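Local structure of phenylalanine hydroxylase (Colwellia psychrerythraea, 2V27) at residues B[86-91]-B[157-162]; B[175-180]-B[224-229]; B[205-210]-B[234-239]. The protein probably catalyses the tetrahydrobiopterin- and oxygen-dependent hydroxylation of L-phenylalanine to L-tyrosine at an iron centre. All coordinates share one frame; numbering follows the deposited sequence. Where two conformers were deposited one is given.

Contact 1. Residues B[86-91]-B[157-162]; sequences IGFGEF and FLARLY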
loop_
_atom_site.group_PDB
_atom_site.type_symbol
_atom_site.label_atom_id
_atom_site.label_comp_id
_atom_site.label_asym_id
_atom_site.label_seq_id
_atom_site.Cartn_x
_atom_site.Cartn_y
_atom_site.Cartn_z
ATOM N N ILE B 86 8.440 -18.866 13.156
ATOM C CA ILE B 86 7.831 -20.051 13.802
ATOM C C ILE B 86 6.323 -20.012 13.493
ATOM O O ILE B 86 5.818 -18.960 13.101
ATOM C CB ILE B 86 8.007 -20.009 15.340
ATOM C CG1 ILE B 86 7.481 -18.655 15.891
ATOM C CG2 ILE B 86 9.491 -20.315 15.733
ATOM C CD1 ILE B 86 7.459 -18.544 17.409
ATOM N N GLY B 87 5.623 -21.125 13.698
ATOM C CA GLY B 87 4.157 -21.172 13.474
ATOM C C GLY B 87 3.336 -20.367 14.486
ATOM O O GLY B 87 3.844 -19.965 15.551
ATOM N N PHE B 88 2.073 -20.087 14.146
ATOM C CA PHE B 88 1.155 -19.493 15.130
ATOM C C PHE B 88 1.066 -20.272 16.433
ATOM O O PHE B 88 1.059 -19.653 17.510
ATOM C CB PHE B 88 -0.255 -19.420 14.576
ATOM C CG PHE B 88 -0.538 -18.168 13.784
ATOM C CD1 PHE B 88 -1.289 -17.139 14.347
ATOM C CD2 PHE B 88 -0.040 -18.015 12.486
ATOM C CE1 PHE B 88 -1.565 -15.965 13.639
ATOM C CE2 PHE B 88 -0.281 -16.829 11.756
ATOM C CZ PHE B 88 -1.044 -15.791 12.348
ATOM N N GLY B 89 0.964 -21.612 16.362
ATOM C CA GLY B 89 0.834 -22.399 17.591
ATOM C C GLY B 89 1.983 -22.152 18.577
ATOM O O GLY B 89 1.755 -21.867 19.762
ATOM N N GLU B 90 3.191 -22.173 18.032
ATOM C CA GLU B 90 4.385 -21.959 18.806
ATOM C C GLU B 90 4.496 -20.502 19.279
ATOM O O GLU B 90 4.902 -20.252 20.438
ATOM C CB GLU B 90 5.616 -22.432 18.064
ATOM C CG GLU B 90 5.803 -23.961 18.190
ATOM C CD GLU B 90 6.266 -24.382 19.590
ATOM O OE1 GLU B 90 5.413 -24.715 20.473
ATOM O OE2 GLU B 90 7.492 -24.317 19.824
ATOM N N PHE B 91 4.091 -19.544 18.444
ATOM C CA PHE B 91 4.092 -18.149 18.887
ATOM C C PHE B 91 3.213 -17.936 20.129
ATOM O O PHE B 91 3.661 -17.355 21.129
ATOM C CB PHE B 91 3.611 -17.251 17.747
ATOM C CG PHE B 91 3.683 -15.796 18.093
ATOM C CD1 PHE B 91 4.874 -15.079 17.903
ATOM C CD2 PHE B 91 2.561 -15.142 18.619
ATOM C CE1 PHE B 91 4.946 -13.719 18.238
ATOM C CE2 PHE B 91 2.634 -13.785 18.965
ATOM C CZ PHE B 91 3.813 -13.086 18.755
ATOM N N PHE B 157 -8.652 -13.434 14.097
ATOM C CA PHE B 157 -9.194 -12.331 14.898
ATOM C C PHE B 157 -8.216 -11.901 15.962
ATOM O O PHE B 157 -8.080 -10.718 16.212
ATOM C CB PHE B 157 -10.541 -12.746 15.522
ATOM C CG PHE B 157 -11.702 -12.649 14.550
ATOM C CD1 PHE B 157 -12.454 -11.468 14.492
ATOM C CD2 PHE B 157 -12.008 -13.705 13.671
ATOM C CE1 PHE B 157 -13.530 -11.326 13.557
ATOM C CE2 PHE B 157 -13.059 -13.574 12.738
ATOM C CZ PHE B 157 -13.822 -12.397 12.706
ATOM N N LEU B 158 -7.541 -12.875 16.584
ATOM C CA LEU B 158 -6.547 -12.556 17.593
ATOM C C LEU B 158 -5.389 -11.761 16.951
ATOM O O LEU B 158 -4.992 -10.740 17.484
ATOM C CB LEU B 158 -6.042 -13.883 18.232
ATOM C CG LEU B 158 -7.091 -14.582 19.101
ATOM C CD1 LEU B 158 -6.500 -15.900 19.689
ATOM C CD2 LEU B 158 -7.521 -13.613 20.186
ATOM N N ALA B 159 -4.858 -12.229 15.829
ATOM C CA ALA B 159 -3.797 -11.475 15.126
ATOM C C ALA B 159 -4.191 -10.004 14.798
ATOM O O ALA B 159 -3.336 -9.120 14.832
ATOM C CB ALA B 159 -3.350 -12.225 13.839
ATOM N N ARG B 160 -5.472 -9.782 14.526
ATOM C CA ARG B 160 -6.012 -8.476 14.189
ATOM C C ARG B 160 -5.958 -7.604 15.454
ATOM O O ARG B 160 -5.506 -6.424 15.439
ATOM C CB ARG B 160 -7.453 -8.612 13.624
ATOM C CG ARG B 160 -8.172 -7.312 13.345
ATOM C CD ARG B 160 -9.558 -7.617 12.726
ATOM N NE ARG B 160 -9.453 -8.243 11.406
ATOM C CZ ARG B 160 -10.053 -9.375 11.078
ATOM N NH1 ARG B 160 -10.858 -10.000 11.960
ATOM N NH2 ARG B 160 -9.832 -9.881 9.864
ATOM N N LEU B 161 -6.374 -8.179 16.590
ATOM C CA LEU B 161 -6.262 -7.518 17.878
ATOM C C LEU B 161 -4.791 -7.127 18.181
ATOM O O LEU B 161 -4.499 -5.985 18.574
ATOM C CB LEU B 161 -6.818 -8.390 19.019
ATOM C CG LEU B 161 -6.664 -7.817 20.445
ATOM C CD1 LEU B 161 -7.283 -6.386 20.667
ATOM C CD2 LEU B 161 -7.252 -8.832 21.483
ATOM N N TYR B 162 -3.860 -8.040 17.947
ATOM C CA TYR B 162 -2.443 -7.839 18.212
ATOM C C TYR B 162 -1.951 -6.698 17.308
ATOM O O TYR B 162 -1.234 -5.781 17.768
ATOM C CB TYR B 162 -1.717 -9.139 17.856
ATOM C CG TYR B 162 -0.261 -9.243 18.318
ATOM C CD1 TYR B 162 0.032 -9.764 19.589
ATOM C CD2 TYR B 162 0.787 -8.827 17.509
ATOM C CE1 TYR B 162 1.341 -9.884 20.052
ATOM C CE2 TYR B 162 2.141 -8.965 17.966
ATOM C CZ TYR B 162 2.366 -9.514 19.247
ATOM O OH TYR B 162 3.630 -9.678 19.822
#
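Next to the iron site of this aromatic amino acid hydroxylase, Phe91 and Tyr162 join the start of helix 88-96 to helix 152-167. The two rings form an offset edge-to-face pair, with centroids 5.8 Å apart and planes at 83°. The edge of Phe91 is the end that reaches across, and its CZ lies 3.9 Å from Tyr162 CZ. Tyr162 OH sits in the plane of the Phe91 ring, at its edge, 3.6 Å from Phe91 CZ. Both side chains have CG anti to the backbone N (chi1 -176° for Phe91, -168° for Tyr162) and come from opposite directions to bridge the helices. One turn earlier on each helix, Phe88 presents its edge to the methyl of Ala159, CE1 to CB 4.1 Å. His274, in the C-terminal run of histidines that is presumably a purification tag, stacks on Phe91 and meets Tyr162 edge to face. The nearest atoms of the Tyr162 and Glu167 side chains, the latter an iron ligand, are about 3 Å apart, and the Tyr162 side chain comes to about 5 Å from the ferric ion. With no hydrogen bond across the contact, the helices are held here by dispersion and by the weak electrostatics expected of an offset edge-to-face pair.

Contact 2. Residues B[175-180]-B[224-229]; sequences KGLRIY and YYMLTK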
loop_
_atom_site.group_PDB
_atom_site.type_symbol
_atom_site.label_atom_id
_atom_site.label_comp_id
_atom_site.label_asym_id
_atom_site.label_seq_id
_atom_site.Cartn_x
_atom_site.Cartn_y
_atom_site.Cartn_z
ATOM N N LYS B 175 -1.322 15.279 26.706
ATOM C CA LYS B 175 -0.182 15.972 26.130
ATOM C C LYS B 175 -0.073 15.774 24.613
ATOM O O LYS B 175 0.894 16.203 24.002
ATOM C CB LYS B 175 1.110 15.555 26.886
ATOM C CG LYS B 175 1.072 16.003 28.370
ATOM C CD LYS B 175 2.317 15.595 29.134
ATOM N N GLY B 176 -1.076 15.104 24.025
ATOM C CA GLY B 176 -1.149 14.880 22.588
ATOM C C GLY B 176 -1.046 13.397 22.258
ATOM O O GLY B 176 -1.031 12.543 23.166
ATOM N N LEU B 177 -0.938 13.103 20.967
ATOM C CA LEU B 177 -0.865 11.721 20.479
ATOM C C LEU B 177 0.492 11.105 20.795
ATOM O O LEU B 177 1.549 11.748 20.563
ATOM C CB LEU B 177 -1.092 11.715 18.973
ATOM C CG LEU B 177 -1.511 10.436 18.265
ATOM C CD1 LEU B 177 -2.938 10.038 18.677
ATOM C CD2 LEU B 177 -1.419 10.637 16.735
ATOM N N ARG B 178 0.467 9.855 21.289
ATOM C CA ARG B 178 1.705 9.120 21.576
ATOM C C ARG B 178 1.579 7.734 20.966
ATOM O O ARG B 178 0.502 7.301 20.479
ATOM C CB ARG B 178 2.009 9.060 23.085
ATOM C CG ARG B 178 2.236 10.445 23.789
ATOM C CD ARG B 178 3.515 11.105 23.313
ATOM N NE ARG B 178 3.831 12.283 24.116
ATOM C CZ ARG B 178 3.396 13.499 23.802
ATOM N NH1 ARG B 178 2.648 13.646 22.703
ATOM N NH2 ARG B 178 3.712 14.568 24.567
ATOM N N ILE B 179 2.683 7.010 21.055
ATOM C CA ILE B 179 2.833 5.694 20.424
ATOM C C ILE B 179 3.197 4.582 21.402
ATOM O O ILE B 179 4.113 4.768 22.208
ATOM C CB ILE B 179 3.990 5.709 19.378
ATOM C CG1 ILE B 179 3.779 6.848 18.364
ATOM C CG2 ILE B 179 4.055 4.355 18.635
ATOM C CD1 ILE B 179 5.092 7.279 17.710
ATOM N N TYR B 180 2.475 3.459 21.338
ATOM C CA TYR B 180 2.953 2.290 22.077
ATOM C C TYR B 180 3.225 1.063 21.195
ATOM O O TYR B 180 3.905 0.133 21.627
ATOM C CB TYR B 180 2.089 1.936 23.324
ATOM C CG TYR B 180 0.770 1.269 23.043
ATOM C CD1 TYR B 180 0.661 -0.136 23.100
ATOM C CD2 TYR B 180 -0.367 2.020 22.649
ATOM C CE1 TYR B 180 -0.543 -0.754 22.825
ATOM C CE2 TYR B 180 -1.598 1.408 22.388
ATOM C CZ TYR B 180 -1.685 0.027 22.470
ATOM O OH TYR B 180 -2.854 -0.678 22.164
ATOM N N TYR B 224 -6.058 3.696 12.825
ATOM C CA TYR B 224 -5.369 3.361 14.098
ATOM C C TYR B 224 -6.383 3.382 15.211
ATOM O O TYR B 224 -7.404 4.146 15.140
ATOM C CB TYR B 224 -4.295 4.422 14.426
ATOM C CG TYR B 224 -3.109 4.381 13.488
ATOM C CD1 TYR B 224 -3.207 4.874 12.194
ATOM C CD2 TYR B 224 -1.899 3.752 13.859
ATOM C CE1 TYR B 224 -2.123 4.777 11.280
ATOM C CE2 TYR B 224 -0.792 3.704 12.989
ATOM C CZ TYR B 224 -0.942 4.220 11.695
ATOM O OH TYR B 224 0.053 4.188 10.746
ATOM N N TYR B 225 -6.118 2.593 16.252
ATOM C CA TYR B 225 -6.922 2.654 17.494
ATOM C C TYR B 225 -6.107 3.198 18.659
ATOM O O TYR B 225 -4.945 2.876 18.846
ATOM C CB TYR B 225 -7.534 1.304 17.843
ATOM C CG TYR B 225 -8.592 0.944 16.841
ATOM C CD1 TYR B 225 -8.285 0.114 15.749
ATOM C CD2 TYR B 225 -9.909 1.419 16.982
ATOM C CE1 TYR B 225 -9.286 -0.231 14.799
ATOM C CE2 TYR B 225 -10.910 1.084 16.063
ATOM C CZ TYR B 225 -10.614 0.260 14.960
ATOM O OH TYR B 225 -11.596 -0.065 14.017
ATOM N N MET B 226 -6.753 4.061 19.439
ATOM C CA MET B 226 -6.094 4.757 20.532
ATOM C C MET B 226 -6.619 4.362 21.907
ATOM O O MET B 226 -7.825 4.480 22.169
ATOM C CB MET B 226 -6.278 6.252 20.364
ATOM C CG MET B 226 -5.852 6.788 18.974
ATOM S SD MET B 226 -6.016 8.612 18.911
ATOM C CE MET B 226 -7.787 8.769 18.852
ATOM N N LEU B 227 -5.713 3.932 22.783
ATOM C CA LEU B 227 -5.996 3.898 24.224
ATOM C C LEU B 227 -5.747 5.296 24.793
ATOM O O LEU B 227 -5.320 6.185 24.081
ATOM C CB LEU B 227 -5.069 2.881 24.927
ATOM C CG LEU B 227 -4.990 1.450 24.353
ATOM C CD1 LEU B 227 -3.858 0.684 25.112
ATOM C CD2 LEU B 227 -6.292 0.699 24.471
ATOM N N THR B 228 -5.972 5.484 26.090
ATOM C CA THR B 228 -5.540 6.727 26.739
ATOM C C THR B 228 -4.255 6.561 27.559
ATOM O O THR B 228 -3.579 7.553 27.892
ATOM C CB THR B 228 -6.612 7.250 27.682
ATOM O OG1 THR B 228 -6.762 6.332 28.778
ATOM C CG2 THR B 228 -7.942 7.483 26.928
ATOM N N LYS B 229 -3.941 5.317 27.934
ATOM C CA LYS B 229 -2.717 4.983 28.688
ATOM C C LYS B 229 -2.478 3.495 28.435
ATOM O O LYS B 229 -3.441 2.771 28.161
ATOM C CB LYS B 229 -2.887 5.233 30.212
ATOM C CG LYS B 229 -4.151 4.708 30.805
ATOM C CD LYS B 229 -4.360 5.074 32.310
ATOM C CE LYS B 229 -5.593 4.298 32.925
ATOM N NZ LYS B 229 -5.864 2.744 32.681
HETATM O O HOH W 1 -4.580 0.453 20.372
#
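Leu177 and Met226 mark the closest passage of the two backbones, with CA atoms 8.7 Å apart, a spacing too wide for direct strand pairing. Strand 170-173 lies between them in the mixed sheet, antiparallel to 176-179 and parallel to 223-227, so segments 175-180 and 224-229 meet through side chains and one water. Tyr180 and Leu227 carry most of the contact. Placing CG between the backbone N and the carbonyl carbon (chi1 76°) sends the Tyr180 ring toward the other strand, where it crosses the leucine at about a right angle. Leu227 CD1 nestles obliquely against the phenol end, 3.5 Å from Tyr180 CZ and 3.4 Å from Tyr180 OH. The hydroxyl nevertheless keeps a polar partner: Tyr180 OH donates to a water at 2.7 Å, and that water donates to Tyr225 O at 2.9 Å, linking the Tyr180 side chain to the backbone of segment 224-229. Farther out, Leu177 CD1 approaches Met226 SD at 3.4 Å, but Leu177 was modelled in two conformers and this short approach is doubtful. Within segment 175-180, Arg178 folds back on its own chain. Its NH1 donates to Leu177 O at 3.1 Å (N-H...O 158°) from well above the carbonyl plane, although the oxygen lies in the guanidinium plane, and weak bonds run from Arg178 NH1 and NH2 to Lys175 O. Leu171 of the intervening strand touches both Tyr180 and Leu227. Helix 188-196 packs on segment 175-180 through Met195, which meets Leu177 and Ile179, while Arg202 of edge strand 201-204 touches Leu177 and Met226.

Contact 3. Residues B[205-210]-B[234-239]; sequences FDILDV and DEIRKF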
loop_
_atom_site.group_PDB
_atom_site.type_symbol
_atom_site.label_atom_id
_atom_site.label_comp_id
_atom_site.label_asym_id
_atom_site.label_seq_id
_atom_site.Cartn_x
_atom_site.Cartn_y
_atom_site.Cartn_z
ATOM N N PHE B 205 -10.082 3.294 21.052
ATOM C CA PHE B 205 -10.076 1.839 21.108
ATOM C C PHE B 205 -11.480 1.288 21.501
ATOM O O PHE B 205 -12.083 1.776 22.478
ATOM C CB PHE B 205 -9.033 1.344 22.113
ATOM C CG PHE B 205 -8.937 -0.136 22.149
ATOM C CD1 PHE B 205 -8.062 -0.874 21.282
ATOM C CD2 PHE B 205 -9.745 -0.836 23.048
ATOM C CE1 PHE B 205 -8.015 -2.294 21.323
ATOM C CE2 PHE B 205 -9.694 -2.219 23.083
ATOM C CZ PHE B 205 -8.823 -2.942 22.192
ATOM N N ASP B 206 -11.955 0.272 20.775
ATOM C CA ASP B 206 -13.136 -0.463 21.158
ATOM C C ASP B 206 -12.890 -1.854 20.607
ATOM O O ASP B 206 -12.615 -2.052 19.402
ATOM C CB ASP B 206 -14.377 0.166 20.540
ATOM C CG ASP B 206 -15.639 -0.655 20.799
ATOM O OD1 ASP B 206 -15.893 -1.654 20.100
ATOM O OD2 ASP B 206 -16.362 -0.302 21.733
ATOM N N ILE B 207 -12.978 -2.844 21.480
ATOM C CA ILE B 207 -12.507 -4.164 21.097
ATOM C C ILE B 207 -13.343 -4.743 19.961
ATOM O O ILE B 207 -12.829 -5.445 19.082
ATOM C CB ILE B 207 -12.434 -5.116 22.338
ATOM C CG1 ILE B 207 -11.781 -6.444 21.908
ATOM C CG2 ILE B 207 -13.790 -5.277 23.025
ATOM C CD1 ILE B 207 -10.924 -7.133 23.050
ATOM N N LEU B 208 -14.667 -4.530 20.002
ATOM C CA LEU B 208 -15.509 -5.036 18.907
ATOM C C LEU B 208 -15.154 -4.348 17.571
ATOM O O LEU B 208 -14.978 -5.056 16.552
ATOM C CB LEU B 208 -17.030 -4.901 19.263
ATOM C CG LEU B 208 -17.935 -5.499 18.211
ATOM C CD1 LEU B 208 -17.718 -7.010 18.043
ATOM C CD2 LEU B 208 -19.349 -5.234 18.770
ATOM N N ASP B 209 -14.993 -3.020 17.568
ATOM C CA ASP B 209 -14.561 -2.319 16.336
ATOM C C ASP B 209 -13.232 -2.946 15.811
ATOM O O ASP B 209 -13.090 -3.246 14.611
ATOM C CB ASP B 209 -14.337 -0.820 16.573
ATOM C CG ASP B 209 -15.562 -0.047 16.474
ATOM O OD1 ASP B 209 -16.423 -0.397 15.634
ATOM O OD2 ASP B 209 -15.611 0.942 17.233
ATOM N N VAL B 210 -12.297 -3.163 16.753
ATOM C CA VAL B 210 -10.956 -3.658 16.379
ATOM C C VAL B 210 -11.094 -5.046 15.769
ATOM O O VAL B 210 -10.575 -5.284 14.684
ATOM C CB VAL B 210 -10.026 -3.714 17.609
ATOM C CG1 VAL B 210 -8.731 -4.607 17.330
ATOM C CG2 VAL B 210 -9.646 -2.360 18.032
ATOM N N ASP B 234 -5.123 -3.389 30.702
ATOM C CA ASP B 234 -5.655 -4.201 31.821
ATOM C C ASP B 234 -7.072 -4.714 31.586
ATOM O O ASP B 234 -7.362 -5.868 31.909
ATOM C CB ASP B 234 -5.609 -3.460 33.143
ATOM C CG ASP B 234 -4.216 -3.101 33.576
ATOM O OD1 ASP B 234 -3.200 -3.570 32.979
ATOM O OD2 ASP B 234 -4.140 -2.288 34.530
ATOM N N GLU B 235 -7.941 -3.885 31.005
ATOM C CA GLU B 235 -9.336 -4.325 30.710
ATOM C C GLU B 235 -9.433 -5.564 29.810
ATOM O O GLU B 235 -10.253 -6.483 30.044
ATOM C CB GLU B 235 -10.193 -3.188 30.134
ATOM C CG GLU B 235 -11.661 -3.601 29.898
ATOM C CD GLU B 235 -12.442 -2.640 28.989
ATOM O OE1 GLU B 235 -11.902 -1.558 28.672
ATOM O OE2 GLU B 235 -13.591 -2.977 28.576
ATOM N N ILE B 236 -8.589 -5.618 28.784
ATOM C CA ILE B 236 -8.557 -6.787 27.896
ATOM C C ILE B 236 -7.861 -7.994 28.572
ATOM O O ILE B 236 -8.275 -9.143 28.449
ATOM C CB ILE B 236 -7.836 -6.445 26.541
ATOM C CG1 ILE B 236 -8.311 -5.103 25.936
ATOM C CG2 ILE B 236 -8.005 -7.572 25.539
ATOM C CD1 ILE B 236 -9.837 -4.809 26.012
ATOM N N ARG B 237 -6.794 -7.716 29.296
ATOM C CA ARG B 237 -6.037 -8.767 29.962
ATOM C C ARG B 237 -6.942 -9.496 30.947
ATOM O O ARG B 237 -6.804 -10.709 31.126
ATOM C CB ARG B 237 -4.820 -8.172 30.672
ATOM C CG ARG B 237 -4.021 -9.138 31.566
ATOM C CD ARG B 237 -3.462 -8.319 32.704
ATOM N NE ARG B 237 -4.260 -8.390 33.906
ATOM C CZ ARG B 237 -4.285 -7.480 34.880
ATOM N NH1 ARG B 237 -3.579 -6.355 34.819
ATOM N NH2 ARG B 237 -5.067 -7.690 35.925
ATOM N N LYS B 238 -7.872 -8.764 31.556
ATOM C CA LYS B 238 -8.704 -9.352 32.601
ATOM C C LYS B 238 -9.786 -10.304 32.098
ATOM O O LYS B 238 -10.326 -11.088 32.906
ATOM C CB LYS B 238 -9.263 -8.267 33.517
ATOM C CG LYS B 238 -8.191 -7.724 34.474
ATOM C CD LYS B 238 -8.770 -6.619 35.358
ATOM C CE LYS B 238 -7.708 -5.781 36.055
ATOM N NZ LYS B 238 -8.261 -4.426 36.305
ATOM N N PHE B 239 -10.124 -10.248 30.802
ATOM C CA PHE B 239 -11.163 -11.134 30.259
ATOM C C PHE B 239 -10.724 -12.580 30.393
ATOM O O PHE B 239 -9.530 -12.891 30.334
ATOM C CB PHE B 239 -11.439 -10.863 28.781
ATOM C CG PHE B 239 -12.210 -9.588 28.504
ATOM C CD1 PHE B 239 -11.820 -8.743 27.463
ATOM C CD2 PHE B 239 -13.345 -9.255 29.241
ATOM C CE1 PHE B 239 -12.515 -7.575 27.178
ATOM C CE2 PHE B 239 -14.057 -8.079 28.952
ATOM C CZ PHE B 239 -13.634 -7.241 27.910
#
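Ile236, on helix 233-237, points from CB toward Phe205, in the loop before helix 207-211, and Ile207, the first residue of that helix; both of its branches find partners there. From CB, the CG2 methyl leaves anti to the backbone N and meets Ile207 CD1 at 3.9 Å. The other branch, CG1, lies beside the backbone N (chi1 -46°) and serves as the stem for CD1. That terminal methyl touches two residues: Phe205 CE2 at 3.9 Å, approached obliquely to the ring, and Ile207 CD1, also at 3.9 Å. The isoleucines thus reach toward each other tip to tip, with Ile207 CD1 set against both Ile236 methyls. Phe239 adds a looser contact, its CE1 4.4 Å from Ile207 CD1, while Glu235 O stands over the centre of its ring. Asp206 is the N-cap of helix 207-211, its OD1 accepting from Asp209 N at 3.0 Å through the anti lone pair, and Arg237 makes a salt bridge to Asp234. Tyr139 of helix 134-147 also packs on Ile236, and Ile244 of helix 241-254 on Phe239. The contact joins the turn into helix 207-211, which precedes strand 223-227 in the chain, to helix 233-237, which follows it. Methyl groups and aromatic carbons alone make the join, which should rest on buried apolar surface; the polar bonds stay within each segment.

Overall arrangement
Contact 1 is the buried one and lies closest to the iron; contacts 2 and 3 are partly buried, farther from the chain centre. Contacts 2 and 3 adjoin at strand 223-227, which belongs to contact 2, while the helices of contact 3 come before and after it in the chain: Phe205 N probably hydrogen-bonds to Met226 O, and the Phe205 ring packs on Leu227. Helix 152-167 links contact 1 to contact 3, because Leu161 packs against Phe205 and Val210. Contacts 1 and 2 do not touch. The chemistry changes accordingly: aromatic edge-to-face packing between helices in contact 1, a water-bridged passage across a sheet in contact 2, and isoleucine methyls packed together and against phenylalanine rings in contact 3.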